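Local coordinates for trypsin-resistant surface T6 protein (PDB 4P0D) that forms the backbone subunit of the pilus on serotype M6 Streptococcus pyogenes, probably joined to its neighbours and the cell wall by sortase chemistry, at residues I150-T155 with L172-T177; N207-E212 with P257-K262. The protein carries 1 engineered substitution. All blocks are in the same frame, centred on the assembly; numbering follows the deposited sequence.

How the contacts relate
Contacts 1 and 2 are two strand pairs of one sheet in the middle, Ig-like domain of the pilin, their centres about 10 Å apart. Strands 171-179 and 258-265, the inner partner of each, are themselves neighbours, and the Tyr174 N to Tyr261 O distance of 2.7 Å across that seam fits a hydrogen bond. Both contacts are half buried: Lys152, Val154, Tyr174 and Leu176 in contact 1, Leu209, Val211 and Ile259 in contact 2, turn inward, while hydroxyl, amide and charged side chains line the other face. The buried side of contact 1 includes the isopeptide lysine, that of contact 2 is mainly aliphatic, and contact 2 adds side-chain hydrogen bonds at both ends.

Contact 1. Residues I150-T155 with L172-T177; sequences ITKKVT and LSYSLT
The intramolecular isopeptide bond of the pilin's middle domain starts from this antiparallel strand pair: Lys152, paired with Leu176, is linked covalently through NZ to CG of Asn278 on strand 276-285. Its CG stands anti to the backbone N (chi1 -177°), and the chain passes over Leu176, whose CD2 lies 3.6 Å from both Lys152 CB and Lys152 CD. The same Lys152 CD also comes within 4.1 Å of Tyr174 CD2. The linked NZ also hydrogen-bonds to Asp196 OD2, completing the Lys-Asn-acid trio seen in isopeptide-bonded Ig-like domains of Gram-positive pilins; the acid in such trios generally assists formation of the bond. Next along the same face, Val154 and Tyr174 lie side by side, and Val154 CG2 makes a CH-pi contact over the ring of Tyr174, 3.8 Å from its centroid and 16° off the normal. Six backbone bonds join the strands at Thr151-Thr177, Lys153-Ser175 and Thr155-Ser173; Ser173 N to Thr155 O is 2.9 Å with an almost straight N-H...O angle of 179°. The opposite face is polar and more open to solvent. There Lys153 CB rests 3.5 Å from Ser175 OG, while the lysine's amine leads away. At the Thr151 end a water 2.8 Å from Thr151 OG1 donates a weak hydrogen bond to Thr177 O.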
ATOM      1  N   ILE A 150      -6.261  -1.841   5.647  1.00 16.27           N
ATOM      2  CA  ILE A 150      -6.105  -1.786   4.205  1.00 16.94           C
ATOM      3  C   ILE A 150      -5.454  -3.087   3.775  1.00 17.36           C
ATOM      4  O   ILE A 150      -4.514  -3.535   4.424  1.00 17.29           O
ATOM      5  CB  ILE A 150      -5.260  -0.581   3.767  1.00 17.42           C
ATOM      6  CG1 ILE A 150      -5.190  -0.497   2.245  1.00 17.78           C
ATOM      7  CG2 ILE A 150      -3.848  -0.636   4.341  1.00 18.35           C
ATOM      8  CD1 ILE A 150      -4.411   0.710   1.766  1.00 18.28           C
ATOM      9  N   THR A 151      -5.970  -3.676   2.696  1.00 16.76           N
ATOM     10  CA  THR A 151      -5.467  -4.938   2.150  1.00 17.47           C
ATOM     11  C   THR A 151      -5.228  -4.757   0.659  1.00 17.17           C
ATOM     12  O   THR A 151      -6.125  -4.303  -0.056  1.00 16.11           O
ATOM     13  CB  THR A 151      -6.489  -6.076   2.351  1.00 17.94           C
ATOM     14  OG1 THR A 151      -6.829  -6.171   3.729  1.00 18.51           O
ATOM     15  CG2 THR A 151      -5.946  -7.432   1.903  1.00 18.45           C
ATOM     16  N   LYS A 152      -4.022  -5.095   0.204  1.00 16.81           N
ATOM     17  CA  LYS A 152      -3.689  -5.018  -1.200  1.00 16.97           C
ATOM     18  C   LYS A 152      -3.441  -6.398  -1.792  1.00 16.75           C
ATOM     19  O   LYS A 152      -2.772  -7.245  -1.192  1.00 15.57           O
ATOM     20  CB  LYS A 152      -2.468  -4.138  -1.442  1.00 17.47           C
ATOM     21  CG  LYS A 152      -2.153  -3.994  -2.932  1.00 17.28           C
ATOM     22  CD  LYS A 152      -1.372  -2.749  -3.291  1.00 17.99           C
ATOM     23  CE  LYS A 152       0.111  -2.932  -3.019  1.00 17.94           C
ATOM     24  NZ  LYS A 152       0.996  -2.046  -3.827  1.00 17.27           N
ATOM     25  N   LYS A 153      -3.978  -6.600  -2.989  1.00 16.80           N
ATOM     26  CA  LYS A 153      -3.782  -7.820  -3.726  1.00 17.66           C
ATOM     27  C   LYS A 153      -3.264  -7.504  -5.132  1.00 16.71           C
ATOM     28  O   LYS A 153      -3.494  -6.415  -5.659  1.00 15.51           O
ATOM     29  CB  LYS A 153      -5.099  -8.580  -3.835  1.00 19.77           C
ATOM     30  CG  LYS A 153      -5.588  -9.253  -2.558  1.00 22.08           C
ATOM     31  CD  LYS A 153      -6.972  -9.835  -2.826  1.00 24.36           C
ATOM     32  CE  LYS A 153      -7.679 -10.303  -1.562  1.00 26.51           C
ATOM     33  NZ  LYS A 153      -7.448 -11.750  -1.288  1.00 27.89           N
ATOM     34  N   VAL A 154      -2.568  -8.474  -5.719  1.00 15.90           N
ATOM     35  CA  VAL A 154      -2.069  -8.369  -7.076  1.00 16.37           C
ATOM     36  C   VAL A 154      -2.389  -9.644  -7.852  1.00 16.10           C
ATOM     37  O   VAL A 154      -2.341 -10.745  -7.309  1.00 14.70           O
ATOM     38  CB  VAL A 154      -0.561  -8.012  -7.147  1.00 17.01           C
ATOM     39  CG1 VAL A 154       0.331  -9.095  -6.554  1.00 17.66           C
ATOM     40  CG2 VAL A 154      -0.150  -7.710  -8.577  1.00 17.55           C
ATOM     41  N   THR A 155      -2.765  -9.471  -9.117  1.00 15.73           N
ATOM     42  CA  THR A 155      -2.950 -10.606 -10.009  1.00 15.65           C
ATOM     43  C   THR A 155      -2.261 -10.291 -11.325  1.00 15.27           C
ATOM     44  O   THR A 155      -1.827  -9.162 -11.537  1.00 14.87           O
ATOM     45  CB  THR A 155      -4.431 -10.890 -10.242  1.00 16.47           C
ATOM     46  OG1 THR A 155      -5.058  -9.720 -10.800  1.00 16.17           O
ATOM     47  CG2 THR A 155      -5.102 -11.290  -8.903  1.00 16.93           C
ATOM     48  N   LEU A 172       0.329  -5.951 -14.494  1.00 12.64           N
ATOM     49  CA  LEU A 172      -0.096  -6.450 -13.185  1.00 12.59           C
ATOM     50  C   LEU A 172      -1.285  -5.647 -12.682  1.00 12.61           C
ATOM     51  O   LEU A 172      -1.312  -4.408 -12.837  1.00 14.17           O
ATOM     52  CB  LEU A 172       1.068  -6.350 -12.199  1.00 12.72           C
ATOM     53  CG  LEU A 172       2.333  -7.123 -12.585  1.00 13.19           C
ATOM     54  CD1 LEU A 172       3.353  -7.071 -11.475  1.00 13.99           C
ATOM     55  CD2 LEU A 172       2.022  -8.569 -12.885  1.00 13.42           C
ATOM     56  N   SER A 173      -2.246  -6.334 -12.083  1.00 12.12           N
ATOM     57  CA  SER A 173      -3.522  -5.735 -11.694  1.00 12.71           C
ATOM     58  C   SER A 173      -3.609  -5.736 -10.178  1.00 13.12           C
ATOM     59  O   SER A 173      -3.658  -6.782  -9.555  1.00 13.28           O
ATOM     60  CB  SER A 173      -4.698  -6.502 -12.294  1.00 12.38           C
ATOM     61  OG  SER A 173      -4.652  -6.411 -13.713  1.00 12.95           O
ATOM     62  N   TYR A 174      -3.628  -4.543  -9.610  1.00 12.70           N
ATOM     63  CA  TYR A 174      -3.657  -4.361  -8.177  1.00 13.18           C
ATOM     64  C   TYR A 174      -5.059  -3.939  -7.734  1.00 13.42           C
ATOM     65  O   TYR A 174      -5.791  -3.270  -8.459  1.00 12.48           O
ATOM     66  CB  TYR A 174      -2.670  -3.280  -7.782  1.00 13.22           C
ATOM     67  CG  TYR A 174      -1.223  -3.613  -8.017  1.00 13.75           C
ATOM     68  CD1 TYR A 174      -0.617  -3.374  -9.248  1.00 13.81           C
ATOM     69  CD2 TYR A 174      -0.448  -4.152  -7.004  1.00 14.05           C
ATOM     70  CE1 TYR A 174       0.717  -3.666  -9.448  1.00 14.49           C
ATOM     71  CE2 TYR A 174       0.890  -4.454  -7.200  1.00 14.29           C
ATOM     72  CZ  TYR A 174       1.466  -4.209  -8.416  1.00 14.44           C
ATOM     73  OH  TYR A 174       2.789  -4.502  -8.583  1.00 15.99           O
ATOM     74  N   SER A 175      -5.411  -4.339  -6.525  1.00 15.05           N
ATOM     75  CA  SER A 175      -6.713  -4.040  -5.936  1.00 15.96           C
ATOM     76  C   SER A 175      -6.567  -3.756  -4.441  1.00 16.46           C
ATOM     77  O   SER A 175      -5.798  -4.432  -3.742  1.00 15.83           O
ATOM     78  CB  SER A 175      -7.691  -5.187  -6.180  1.00 17.08           C
ATOM     79  OG  SER A 175      -7.261  -6.373  -5.555  1.00 18.74           O
ATOM     80  N   LEU A 176      -7.284  -2.738  -3.977  1.00 16.10           N
ATOM     81  CA  LEU A 176      -7.263  -2.350  -2.582  1.00 17.35           C
ATOM     82  C   LEU A 176      -8.656  -2.478  -2.018  1.00 17.46           C
ATOM     83  O   LEU A 176      -9.631  -2.079  -2.659  1.00 17.28           O
ATOM     84  CB  LEU A 176      -6.828  -0.904  -2.431  1.00 17.17           C
ATOM     85  CG  LEU A 176      -5.449  -0.480  -2.892  1.00 17.59           C
ATOM     86  CD1 LEU A 176      -5.311   1.038  -2.781  1.00 18.06           C
ATOM     87  CD2 LEU A 176      -4.375  -1.172  -2.067  1.00 18.17           C
ATOM     88  N   THR A 177      -8.769  -3.051  -0.829  1.00 17.94           N
ATOM     89  CA  THR A 177     -10.004  -2.929  -0.052  1.00 19.16           C
ATOM     90  C   THR A 177      -9.628  -2.380   1.319  1.00 19.61           C
ATOM     91  O   THR A 177      -8.485  -2.521   1.757  1.00 18.97           O
ATOM     92  CB  THR A 177     -10.731  -4.261   0.110  1.00 19.92           C
ATOM     93  OG1 THR A 177      -9.923  -5.141   0.884  1.00 21.80           O
ATOM     94  CG2 THR A 177     -11.032  -4.902  -1.268  1.00 20.26           C
TER
HETATM   95  O   HOH W   1      -8.639  -4.237   4.606  1.00 20.42           O

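Contact 2. Residues N207-E212 with P257-K262; sequences NSLTVE and PNISYK
Ser208 and Lys262 meet where the chain turns a corner into an antiparallel strand pair of the Ig-like middle domain. Ser208 OG accepts the backbone N-H of Lys262 at 2.9 Å, tying the corner to strand 258-265, and also hydrogen-bonds locally to Asn205 O. Leu209 sends CD1 inward, 3.6 Å from Ile259 CG2 and 3.9 Å from Tyr261 CD1. The buried Tyr261 ring leads away from strand 209-212, edge-to-face with Phe243, and its OH is hydrogen-bonded to Asp196. Thr210 forms a hydrogen-bonded pair with Ser260, and on their polar face a water sits 2.9 Å from Thr210 OG1 and donates to Asn258 O. Val211 returns to the apolar face, where its CG1 packs on CB of one Pro257 conformer; Leu245 of strand 242-247 packs against Val211 and Ile259. Glu212 pairs with Asn258 through both backbone bonds, and their side chains run alongside each other. In one of two modelled Glu212 conformers, a bend at chi2 (-98°) places CD near the amide, and OE2 is taken by Gly215 N. There Asn258 ND2 donates to the syn side of Glu212 OE1, 32° out of the carboxylate plane, at a short 2.6 Å whose exact length is doubtful.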
ATOM      1  N   ASN A 207      -4.483   6.254 -15.710  1.00 15.16           N
ATOM      2  CA  ASN A 207      -5.685   6.055 -16.498  1.00 15.49           C
ATOM      3  C   ASN A 207      -6.394   4.728 -16.226  1.00 15.54           C
ATOM      4  O   ASN A 207      -7.580   4.615 -16.510  1.00 14.92           O
ATOM      5  CB  ASN A 207      -5.369   6.193 -18.008  1.00 15.95           C
ATOM      6  N   SER A 208      -5.676   3.731 -15.687  1.00 14.17           N
ATOM      7  CA  SER A 208      -6.284   2.452 -15.317  1.00 14.21           C
ATOM      8  C   SER A 208      -7.022   2.501 -13.980  1.00 14.19           C
ATOM      9  O   SER A 208      -7.670   1.554 -13.634  1.00 13.87           O
ATOM     10  CB  SER A 208      -5.231   1.347 -15.233  1.00 13.72           C
ATOM     11  OG  SER A 208      -4.397   1.522 -14.096  1.00 12.65           O
ATOM     12  N   LEU A 209      -6.898   3.588 -13.229  1.00 14.82           N
ATOM     13  CA  LEU A 209      -7.461   3.664 -11.874  1.00 16.29           C
ATOM     14  C   LEU A 209      -8.976   3.594 -11.917  1.00 16.14           C
ATOM     15  O   LEU A 209      -9.628   4.361 -12.627  1.00 16.71           O
ATOM     16  CB  LEU A 209      -7.012   4.958 -11.168  1.00 16.60           C
ATOM     17  CG  LEU A 209      -7.425   5.199  -9.711  1.00 18.28           C
ATOM     18  CD1 LEU A 209      -6.770   4.184  -8.777  1.00 18.61           C
ATOM     19  CD2 LEU A 209      -7.055   6.625  -9.281  1.00 19.06           C
ATOM     20  N   THR A 210      -9.539   2.656 -11.173  1.00 16.02           N
ATOM     21  CA  THR A 210     -10.973   2.542 -11.087  1.00 16.46           C
ATOM     22  C   THR A 210     -11.395   2.487  -9.641  1.00 16.01           C
ATOM     23  O   THR A 210     -10.632   2.112  -8.754  1.00 17.33           O
ATOM     24  CB  THR A 210     -11.496   1.294 -11.831  1.00 17.08           C
ATOM     25  OG1 THR A 210     -11.192   0.126 -11.063  1.00 18.74           O
ATOM     26  CG2 THR A 210     -10.863   1.167 -13.190  1.00 16.86           C
ATOM     27  N   VAL A 211     -12.627   2.882  -9.396  1.00 16.01           N
ATOM     28  CA  VAL A 211     -13.176   2.893  -8.061  1.00 15.51           C
ATOM     29  C   VAL A 211     -14.587   2.324  -8.182  1.00 15.79           C
ATOM     30  O   VAL A 211     -15.362   2.781  -9.021  1.00 16.84           O
ATOM     31  CB  VAL A 211     -13.217   4.339  -7.494  1.00 14.80           C
ATOM     32  CG1 VAL A 211     -13.988   4.392  -6.205  1.00 14.82           C
ATOM     33  CG2 VAL A 211     -11.821   4.902  -7.292  1.00 14.88           C
ATOM     34  N   GLU A 212     -14.900   1.298  -7.391  0.70 15.71           N
ATOM     35  CA  GLU A 212     -16.259   0.781  -7.267  0.70 16.24           C
ATOM     36  C   GLU A 212     -16.742   1.143  -5.872  0.70 16.04           C
ATOM     37  O   GLU A 212     -15.983   1.099  -4.911  0.70 16.34           O
ATOM     38  CB  GLU A 212     -16.313  -0.743  -7.495  0.70 16.80           C
ATOM     39  CG  GLU A 212     -17.628  -1.445  -7.119  0.70 17.06           C
ATOM     40  CD  GLU A 212     -17.608  -2.108  -5.738  0.70 18.22           C
ATOM     41  OE1 GLU A 212     -16.724  -2.980  -5.538  0.70 19.69           O
ATOM     42  OE2 GLU A 212     -18.468  -1.784  -4.856  0.70 16.83           O
ATOM     43  N   PRO A 257     -15.261   2.042  -0.563  0.70 18.24           N
ATOM     44  CA  PRO A 257     -15.015   1.866  -1.986  0.70 18.38           C
ATOM     45  C   PRO A 257     -13.931   0.813  -2.209  0.70 18.56           C
ATOM     46  O   PRO A 257     -13.164   0.531  -1.294  0.70 19.13           O
ATOM     47  CB  PRO A 257     -14.518   3.238  -2.420  0.70 18.38           C
ATOM     48  CG  PRO A 257     -13.834   3.766  -1.210  0.70 18.60           C
ATOM     49  CD  PRO A 257     -14.631   3.266  -0.043  0.70 18.43           C
ATOM     50  N   ASN A 258     -13.915   0.212  -3.397  1.00 18.61           N
ATOM     51  CA  ASN A 258     -12.905  -0.759  -3.786  1.00 18.85           C
ATOM     52  C   ASN A 258     -12.124  -0.145  -4.954  1.00 19.11           C
ATOM     53  O   ASN A 258     -12.719   0.356  -5.912  1.00 18.93           O
ATOM     54  CB  ASN A 258     -13.592  -2.077  -4.176  1.00 20.44           C
ATOM     55  CG  ASN A 258     -14.291  -2.739  -2.983  1.00 21.96           C
ATOM     56  OD1 ASN A 258     -13.741  -2.800  -1.873  1.00 22.49           O
ATOM     57  ND2 ASN A 258     -15.515  -3.199  -3.195  1.00 22.42           N
ATOM     58  N   ILE A 259     -10.793  -0.117  -4.833  1.00 17.78           N
ATOM     59  CA  ILE A 259      -9.942   0.594  -5.768  1.00 16.79           C
ATOM     60  C   ILE A 259      -9.136  -0.430  -6.572  1.00 16.88           C
ATOM     61  O   ILE A 259      -8.582  -1.361  -5.993  1.00 18.77           O
ATOM     62  CB  ILE A 259      -8.980   1.552  -5.009  1.00 16.42           C
ATOM     63  CG1 ILE A 259      -9.769   2.529  -4.122  1.00 16.35           C
ATOM     64  CG2 ILE A 259      -8.065   2.326  -5.959  1.00 15.97           C
ATOM     65  CD1 ILE A 259      -8.885   3.533  -3.417  1.00 16.96           C
ATOM     66  N   SER A 260      -9.056  -0.243  -7.883  1.00 16.44           N
ATOM     67  CA  SER A 260      -8.214  -1.071  -8.726  1.00 16.27           C
ATOM     68  C   SER A 260      -7.319  -0.221  -9.613  1.00 14.52           C
ATOM     69  O   SER A 260      -7.647   0.923  -9.937  1.00 14.38           O
ATOM     70  CB  SER A 260      -9.081  -2.018  -9.559  1.00 16.82           C
ATOM     71  OG  SER A 260      -9.698  -2.899  -8.661  1.00 19.02           O
ATOM     72  N   TYR A 261      -6.168  -0.773  -9.972  1.00 13.57           N
ATOM     73  CA  TYR A 261      -5.248  -0.100 -10.883  1.00 13.57           C
ATOM     74  C   TYR A 261      -4.208  -1.069 -11.423  1.00 13.85           C
ATOM     75  O   TYR A 261      -4.045  -2.172 -10.914  1.00 13.15           O
ATOM     76  CB  TYR A 261      -4.577   1.097 -10.219  1.00 13.38           C
ATOM     77  CG  TYR A 261      -4.081   0.847  -8.818  1.00 13.54           C
ATOM     78  CD1 TYR A 261      -4.937   0.935  -7.721  1.00 13.72           C
ATOM     79  CD2 TYR A 261      -2.744   0.531  -8.581  1.00 14.11           C
ATOM     80  CE1 TYR A 261      -4.475   0.712  -6.425  1.00 14.03           C
ATOM     81  CE2 TYR A 261      -2.277   0.303  -7.299  1.00 13.92           C
ATOM     82  CZ  TYR A 261      -3.131   0.405  -6.230  1.00 14.11           C
ATOM     83  OH  TYR A 261      -2.631   0.188  -4.960  1.00 15.08           O
ATOM     84  N   LYS A 262      -3.518  -0.651 -12.470  1.00 13.92           N
ATOM     85  CA  LYS A 262      -2.571  -1.515 -13.138  1.00 14.50           C
ATOM     86  C   LYS A 262      -1.221  -0.880 -13.233  1.00 13.65           C
ATOM     87  O   LYS A 262      -1.114   0.338 -13.254  1.00 14.20           O
ATOM     88  CB  LYS A 262      -3.057  -1.793 -14.543  1.00 15.90           C
ATOM     89  CG  LYS A 262      -4.279  -2.682 -14.608  1.00 18.08           C
ATOM     90  CD  LYS A 262      -4.666  -2.776 -16.069  1.00 20.50           C
ATOM     91  CE  LYS A 262      -5.834  -3.689 -16.322  1.00 23.49           C
ATOM     92  NZ  LYS A 262      -6.057  -3.641 -17.807  1.00 26.18           N
TER
HETATM   93  O   HOH W   2     -12.229  -0.891  -8.573  1.00 19.97           O